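Local structure of myosin-2 (Saccharomyces cerevisiae, 6IXO) at residues T83-Q86 and K87-Q91; I161-K164 and K165-K168; P376-P380 and F381-K385. The protein transports organelles and other cargo along actin cables as a class V myosin heavy chain, binding cargo receptors through its tail, the globular domain described here. One frame throughout, in Å; residues are numbered along the deposited sequence.

Overall arrangement
All three contacts are local and follow one another in series along the chain of this largely helical tail domain; none encloses or crosses another. Contact 1 forms the last two turns of helix 71-90. Further on, contact 2 is two turns within the long helix 134-180, and Lys165 and Ile161 there pack against Val89 and Thr90 of contact 1, so the two helices meet. Contact 3 comes much later, as a tight turn in the loop between helices 336-350 and 403-415. Its Phe377 rests on Leu163 and Gln167 of contact 2, bringing that loop onto helix 134-180. Contacts 1 and 3 do not touch, their nearest atoms about 11 Å apart, and contact 2 links them.

Contact 1: T83-Q86 and K87-Q91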
loop_
_atom_site.group_PDB
_atom_site.type_symbol
_atom_site.label_atom_id
_atom_site.label_comp_id
_atom_site.label_asym_id
_atom_site.label_seq_id
_atom_site.Cartn_x
_atom_site.Cartn_y
_atom_site.Cartn_z
ATOM N N THR A 83 16.379 -8.091 8.894
ATOM C CA THR A 83 16.635 -6.794 9.507
ATOM C C THR A 83 16.833 -5.740 8.439
ATOM O O THR A 83 16.279 -4.637 8.525
ATOM C CB THR A 83 17.902 -6.818 10.407
ATOM O OG1 THR A 83 17.729 -7.783 11.448
ATOM C CG2 THR A 83 18.122 -5.432 11.039
ATOM N N THR A 84 17.638 -6.077 7.433
ATOM C CA THR A 84 18.026 -5.091 6.433
ATOM C C THR A 84 16.832 -4.693 5.581
ATOM O O THR A 84 16.613 -3.502 5.300
ATOM C CB THR A 84 19.194 -5.612 5.540
ATOM O OG1 THR A 84 20.344 -5.838 6.369
ATOM C CG2 THR A 84 19.543 -4.587 4.451
ATOM N N ILE A 85 16.038 -5.665 5.169
ATOM C CA ILE A 85 14.906 -5.308 4.308
ATOM C C ILE A 85 13.954 -4.406 5.085
ATOM O O ILE A 85 13.512 -3.380 4.577
ATOM C CB ILE A 85 14.137 -6.552 3.809
ATOM C CG1 ILE A 85 15.006 -7.306 2.756
ATOM C CG2 ILE A 85 12.784 -6.129 3.234
ATOM C CD1 ILE A 85 14.396 -8.661 2.267
ATOM N N GLN A 86 13.656 -4.784 6.317
ATOM C CA GLN A 86 12.696 -3.974 7.080
ATOM C C GLN A 86 13.264 -2.565 7.248
ATOM O O GLN A 86 12.556 -1.566 7.081
ATOM C CB GLN A 86 12.413 -4.596 8.447
ATOM C CG GLN A 86 11.414 -3.728 9.272
ATOM C CD GLN A 86 10.677 -4.492 10.365
ATOM O OE1 GLN A 86 10.272 -5.656 10.195
ATOM N NE2 GLN A 86 10.471 -3.832 11.477
ATOM N N LYS A 87 14.551 -2.494 7.577
ATOM C CA LYS A 87 15.223 -1.206 7.718
ATOM C C LYS A 87 15.159 -0.401 6.428
ATOM O O LYS A 87 14.908 0.810 6.445
ATOM C CB LYS A 87 16.678 -1.390 8.146
ATOM C CG LYS A 87 17.426 -0.060 8.279
ATOM C CD LYS A 87 18.794 -0.215 8.947
ATOM C CE LYS A 87 19.421 1.141 9.262
ATOM N NZ LYS A 87 20.784 1.027 9.849
ATOM N N VAL A 88 15.379 -1.057 5.297
ATOM C CA VAL A 88 15.298 -0.349 4.028
ATOM C C VAL A 88 13.902 0.231 3.814
ATOM O O VAL A 88 13.749 1.366 3.368
ATOM C CB VAL A 88 15.679 -1.275 2.829
ATOM C CG1 VAL A 88 15.317 -0.614 1.518
ATOM C CG2 VAL A 88 17.217 -1.546 2.871
ATOM N N VAL A 89 12.866 -0.525 4.162
ATOM C CA VAL A 89 11.528 -0.000 3.884
ATOM C C VAL A 89 11.219 1.168 4.867
ATOM O O VAL A 89 10.557 2.129 4.513
ATOM C CB VAL A 89 10.501 -1.096 4.004
ATOM C CG1 VAL A 89 9.079 -0.513 3.943
ATOM C CG2 VAL A 89 10.721 -2.185 2.834
ATOM N N THR A 90 11.783 1.097 6.068
ATOM C CA THR A 90 11.588 2.127 7.097
ATOM C C THR A 90 12.149 3.495 6.659
ATOM O O THR A 90 11.661 4.569 7.060
ATOM C CB THR A 90 12.228 1.613 8.422
ATOM O OG1 THR A 90 11.445 0.499 8.877
ATOM C CG2 THR A 90 12.220 2.678 9.521
ATOM N N GLN A 91 13.151 3.451 5.795
ATOM C CA GLN A 91 13.857 4.647 5.340
ATOM C C GLN A 91 13.306 5.197 4.028
ATOM O O GLN A 91 13.775 6.224 3.549
ATOM C CB GLN A 91 15.354 4.319 5.202
ATOM C CG GLN A 91 15.998 4.067 6.587
ATOM C CD GLN A 91 17.495 3.773 6.525
ATOM O OE1 GLN A 91 18.008 3.294 5.517
ATOM N NE2 GLN A 91 18.197 4.069 7.613
#
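The flat peptide group of Gln86 presents its carbonyl oxygen to Thr90 twice. Thr90 OG1 donates to Gln86 O over 3.0 Å from above the carbonyl plane, 42° out of it, while the backbone Thr90 N reaches the same oxygen closer to that plane, also at 3.0 Å. This is the C-terminal turn of helix 71-90, where regular i to i+4 bonding is reinforced by a threonine hydroxyl. With chi1 near -68°, Thr90 OG1 sits beside its own backbone N, which turns the hydroxyl back along the helix toward the preceding turn. Nearly two turns earlier Thr83 and Thr84 do the same, their OG1 atoms bonding to Ala79 O and Gln80 O, so three hydroxyls are satisfied within the helix itself. The other flat group, the Gln86 carboxamide, stands off this turn on an extended chain, and its OE1 accepts from Asn157 ND2 on helix 134-180.

On the backbone the short bond is Val88 N to Thr84 O, 2.7 Å, flanked by the bonds from Lys87 N to Thr83 O and from Val89 N to Ile85 O. The valines and Ile85 face inward: Ile85, Val88 and Val89 all touch Trp104 of helix 97-124, and Val89 also reaches Ile158 and Ile161. Lys87 runs out extended on the exposed side. Between Thr84 and Val88 the methyls meet obliquely, CG2 to CG2 at 4.1 Å, and Val88 CG2 lies 3.2 Å from Thr84 O.

Contact 2: I161-K164 and K165-K168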
loop_
_atom_site.group_PDB
_atom_site.type_symbol
_atom_site.label_atom_id
_atom_site.label_comp_id
_atom_site.label_asym_id
_atom_site.label_seq_id
_atom_site.Cartn_x
_atom_site.Cartn_y
_atom_site.Cartn_z
ATOM N N ILE A 161 4.298 -0.476 7.371
ATOM C CA ILE A 161 5.230 0.653 7.376
ATOM C C ILE A 161 4.993 1.507 6.124
ATOM O O ILE A 161 4.891 2.747 6.174
ATOM C CB ILE A 161 6.669 0.169 7.419
ATOM C CG1 ILE A 161 7.007 -0.371 8.827
ATOM C CG2 ILE A 161 7.657 1.295 7.027
ATOM C CD1 ILE A 161 8.343 -1.202 8.866
ATOM N N TRP A 162 4.873 0.824 4.999
ATOM C CA TRP A 162 4.683 1.494 3.718
ATOM C C TRP A 162 3.339 2.205 3.641
ATOM O O TRP A 162 3.262 3.349 3.217
ATOM C CB TRP A 162 4.770 0.482 2.597
ATOM C CG TRP A 162 4.707 1.070 1.191
ATOM C CD1 TRP A 162 5.563 2.004 0.634
ATOM C CD2 TRP A 162 3.763 0.738 0.187
ATOM N NE1 TRP A 162 5.209 2.234 -0.678
ATOM C CE2 TRP A 162 4.111 1.459 -0.977
ATOM C CE3 TRP A 162 2.655 -0.112 0.147
ATOM C CZ2 TRP A 162 3.383 1.366 -2.159
ATOM C CZ3 TRP A 162 1.942 -0.226 -1.048
ATOM C CH2 TRP A 162 2.308 0.502 -2.181
ATOM N N LEU A 163 2.290 1.504 4.039
ATOM C CA LEU A 163 0.943 2.038 3.903
ATOM C C LEU A 163 0.812 3.309 4.775
ATOM O O LEU A 163 0.193 4.293 4.360
ATOM C CB LEU A 163 -0.092 0.978 4.294
ATOM C CG LEU A 163 -1.556 1.265 3.902
ATOM C CD1 LEU A 163 -1.668 1.769 2.459
ATOM C CD2 LEU A 163 -2.459 0.032 4.086
ATOM N N LYS A 164 1.422 3.294 5.955
ATOM C CA LYS A 164 1.385 4.484 6.808
ATOM C C LYS A 164 2.095 5.658 6.155
ATOM O O LYS A 164 1.620 6.799 6.202
ATOM C CB LYS A 164 2.005 4.187 8.179
ATOM C CG LYS A 164 2.165 5.481 9.029
ATOM C CD LYS A 164 2.690 5.175 10.472
ATOM C CE LYS A 164 1.754 4.199 11.231
ATOM N NZ LYS A 164 0.344 4.754 11.482
ATOM N N LYS A 165 3.228 5.400 5.524
ATOM C CA LYS A 165 3.930 6.467 4.810
ATOM C C LYS A 165 3.094 7.014 3.659
ATOM O O LYS A 165 3.093 8.228 3.421
ATOM C CB LYS A 165 5.295 5.968 4.267
ATOM C CG LYS A 165 6.386 5.835 5.362
ATOM C CD LYS A 165 7.571 4.947 4.782
ATOM C CE LYS A 165 8.648 4.762 5.877
ATOM N NZ LYS A 165 9.321 6.032 6.180
ATOM N N LEU A 166 2.393 6.127 2.955
ATOM C CA LEU A 166 1.466 6.570 1.911
ATOM C C LEU A 166 0.384 7.494 2.475
ATOM O O LEU A 166 0.082 8.510 1.874
ATOM C CB LEU A 166 0.775 5.385 1.235
ATOM C CG LEU A 166 1.745 4.499 0.420
ATOM C CD1 LEU A 166 0.888 3.417 -0.191
ATOM C CD2 LEU A 166 2.476 5.253 -0.724
ATOM N N GLN A 167 -0.214 7.106 3.596
ATOM C CA GLN A 167 -1.207 7.965 4.242
ATOM C C GLN A 167 -0.656 9.343 4.563
ATOM O O GLN A 167 -1.348 10.355 4.343
ATOM C CB GLN A 167 -1.730 7.313 5.529
ATOM C CG GLN A 167 -2.568 6.031 5.266
ATOM C CD GLN A 167 -3.296 5.560 6.520
ATOM O OE1 GLN A 167 -2.777 5.664 7.611
ATOM N NE2 GLN A 167 -4.512 5.068 6.356
ATOM N N LYS A 168 0.557 9.411 5.119
ATOM C CA LYS A 168 1.125 10.726 5.450
ATOM C C LYS A 168 1.327 11.589 4.209
ATOM O O LYS A 168 1.152 12.796 4.267
ATOM C CB LYS A 168 2.457 10.589 6.191
ATOM C CG LYS A 168 2.380 9.751 7.462
ATOM C CD LYS A 168 1.437 10.354 8.496
ATOM C CE LYS A 168 1.372 9.489 9.778
ATOM N NZ LYS A 168 2.664 9.440 10.533
HETATM O O HOH W 1 -1.182 4.050 9.156
#
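Leu166 N bonds to Trp162 O at 2.9 Å, in the carbonyl plane, one of four successive i to i+4 bonds that make 161-168 an unbroken stretch of alpha-helix. Gln167 N to Leu163 O matches it at 2.9 Å. The same spacing brings Leu166 CD1 over one face of the Trp162 indole, a CH-pi contact 3.6 Å from the centroid of the six-membered ring and only 4° off its normal. Trp162 CG is anti to the backbone N (chi1 -175°), and from there the ring lies beneath that methyl, which also touches Leu163 CD1 at 4.0 Å. With an alanine in place of Trp162, Leu166 CD1 would probably lose the ring under it and Leu97 O its NE1 donor.

A water accepts from Lys164 NZ and donates to Gln167 OE1 at 2.7 Å, joining the two side-chain tips, while Gln167 NE2 bonds to Glu373 O. Lys165 runs alongside Ile161, CE against CG2 at 3.8 Å, and its NZ bonds to Thr90 O and Leu92 O. The turn is thus wedged between neighbours: Trp162 and Leu166 pack on helix 97-124, Ile161 on helix 71-90, and Leu163 and Gln167 on helix 223-247.

Contact 3: P376-P380 and F381-K385; sequences PFTDP and FSLIK
Asp379 reaches forward to Phe381 and Ser382 with its side chain. CB lies 4.2 Å from Ser382 OG. CG is anti to the backbone N (chi1 172°), which carries the carboxylate round beneath the start of the next turn. At its tip the two oxygens part company. OD1 takes the hydrogen bond from Phe381 N at 3.0 Å, the donor arriving from above the carboxylate plane, and the same oxygen lies in the plane of the Phe381 ring at its edge, 3.3 Å from CD2. Carboxylate and ring are turned 70° against each other. OD2 is hydrogen-bonded to Ser155 OG of helix 134-180, so this buried carboxylate is held through both oxygens.

The backbone carbonyl of Asp379 is gripped twice by one residue. Ser382 OG donates to Asp379 O at 2.7 Å in the carbonyl plane, and Ser382 N reaches the same oxygen at 2.9 Å from well above it. A water accepts from Asp379 N and is weakly linked to Ser382 OG. Next along, Leu383 N bonds to Pro380 O at 3.2 Å, while Leu383 CD2 meets Thr378 CG2 at 4.1 Å, the two side chains crossing at about a right angle. Pro380 and Phe381 settle on Val225 of helix 223-247, and Phe381 also on Leu105 and Arg109 of helix 97-124. The Asp379 OD1 to Phe381 N bond makes an Asx turn, and the i to i+3 bonds after it make the short 3-10 turn into which it leads.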
loop_
_atom_site.group_PDB
_atom_site.type_symbol
_atom_site.label_atom_id
_atom_site.label_comp_id
_atom_site.label_asym_id
_atom_site.label_seq_id
_atom_site.Cartn_x
_atom_site.Cartn_y
_atom_site.Cartn_z
ATOM N N PRO A 376 -2.925 -0.865 12.754
ATOM C CA PRO A 376 -2.329 -1.602 11.629
ATOM C C PRO A 376 -3.333 -2.358 10.787
ATOM O O PRO A 376 -4.441 -2.687 11.260
ATOM C CB PRO A 376 -1.366 -2.595 12.333
ATOM C CG PRO A 376 -1.968 -2.860 13.620
ATOM C CD PRO A 376 -2.597 -1.494 14.050
ATOM N N PHE A 377 -2.941 -2.629 9.549
ATOM C CA PHE A 377 -3.828 -3.247 8.587
ATOM C C PHE A 377 -3.481 -4.695 8.311
ATOM O O PHE A 377 -2.302 -5.046 8.318
ATOM C CB PHE A 377 -3.752 -2.486 7.279
ATOM C CG PHE A 377 -4.082 -1.027 7.437
ATOM C CD1 PHE A 377 -5.389 -0.622 7.507
ATOM C CD2 PHE A 377 -3.072 -0.092 7.528
ATOM C CE1 PHE A 377 -5.704 0.765 7.673
ATOM C CE2 PHE A 377 -3.388 1.290 7.663
ATOM C CZ PHE A 377 -4.693 1.676 7.741
ATOM N N THR A 378 -4.511 -5.490 8.024
ATOM C CA THR A 378 -4.328 -6.845 7.536
ATOM C C THR A 378 -3.419 -6.837 6.296
ATOM O O THR A 378 -3.605 -6.040 5.395
ATOM C CB THR A 378 -5.687 -7.500 7.211
ATOM O OG1 THR A 378 -6.487 -7.512 8.398
ATOM C CG2 THR A 378 -5.497 -9.007 6.733
ATOM N N ASP A 379 -2.453 -7.761 6.232
ATOM C CA ASP A 379 -1.589 -7.808 5.074
ATOM C C ASP A 379 -2.382 -8.510 3.957
ATOM O O ASP A 379 -2.644 -9.723 4.069
ATOM C CB ASP A 379 -0.282 -8.591 5.425
ATOM C CG ASP A 379 0.611 -8.849 4.209
ATOM O OD1 ASP A 379 0.349 -8.330 3.078
ATOM O OD2 ASP A 379 1.627 -9.552 4.411
ATOM N N PRO A 380 -2.687 -7.813 2.858
ATOM C CA PRO A 380 -3.602 -8.456 1.885
ATOM C C PRO A 380 -2.894 -9.642 1.191
ATOM O O PRO A 380 -3.569 -10.523 0.698
ATOM C CB PRO A 380 -3.919 -7.342 0.889
ATOM C CG PRO A 380 -2.699 -6.430 0.956
ATOM C CD PRO A 380 -2.270 -6.464 2.414
ATOM N N PHE A 381 -1.565 -9.631 1.163
ATOM C CA PHE A 381 -0.804 -10.823 0.660
ATOM C C PHE A 381 -1.123 -12.082 1.442
ATOM O O PHE A 381 -1.064 -13.209 0.911
ATOM C CB PHE A 381 0.702 -10.578 0.748
ATOM C CG PHE A 381 1.213 -9.646 -0.309
ATOM C CD1 PHE A 381 1.359 -10.080 -1.622
ATOM C CD2 PHE A 381 1.508 -8.322 -0.007
ATOM C CE1 PHE A 381 1.835 -9.225 -2.620
ATOM C CE2 PHE A 381 1.963 -7.448 -1.006
ATOM C CZ PHE A 381 2.138 -7.904 -2.308
ATOM N N SER A 382 -1.396 -11.918 2.737
ATOM C CA SER A 382 -1.530 -13.081 3.614
ATOM C C SER A 382 -2.860 -13.807 3.324
ATOM O O SER A 382 -3.098 -14.927 3.822
ATOM C CB SER A 382 -1.458 -12.665 5.088
ATOM O OG SER A 382 -2.698 -12.077 5.488
ATOM N N LEU A 383 -3.718 -13.162 2.530
ATOM C CA LEU A 383 -5.052 -13.681 2.270
ATOM C C LEU A 383 -5.115 -14.461 0.962
ATOM O O LEU A 383 -6.151 -15.015 0.618
ATOM C CB LEU A 383 -6.090 -12.544 2.209
ATOM C CG LEU A 383 -6.160 -11.657 3.449
ATOM C CD1 LEU A 383 -7.215 -10.557 3.178
ATOM C CD2 LEU A 383 -6.508 -12.439 4.681
ATOM N N ILE A 384 -4.027 -14.460 0.206
ATOM C CA ILE A 384 -4.071 -15.136 -1.079
ATOM C C ILE A 384 -2.977 -16.211 -1.170
ATOM O O ILE A 384 -1.954 -16.169 -0.456
ATOM C CB ILE A 384 -3.932 -14.150 -2.241
ATOM C CG1 ILE A 384 -2.531 -13.575 -2.275
ATOM C CG2 ILE A 384 -4.942 -12.969 -2.104
ATOM C CD1 ILE A 384 -2.391 -12.510 -3.330
ATOM N N LYS A 385 -3.226 -17.164 -2.056
ATOM C CA LYS A 385 -2.372 -18.335 -2.238
ATOM C C LYS A 385 -1.014 -17.864 -2.662
ATOM O O LYS A 385 -0.906 -16.902 -3.421
ATOM C CB LYS A 385 -2.970 -19.269 -3.284
HETATM O O HOH W 2 -2.324 -9.971 8.173
#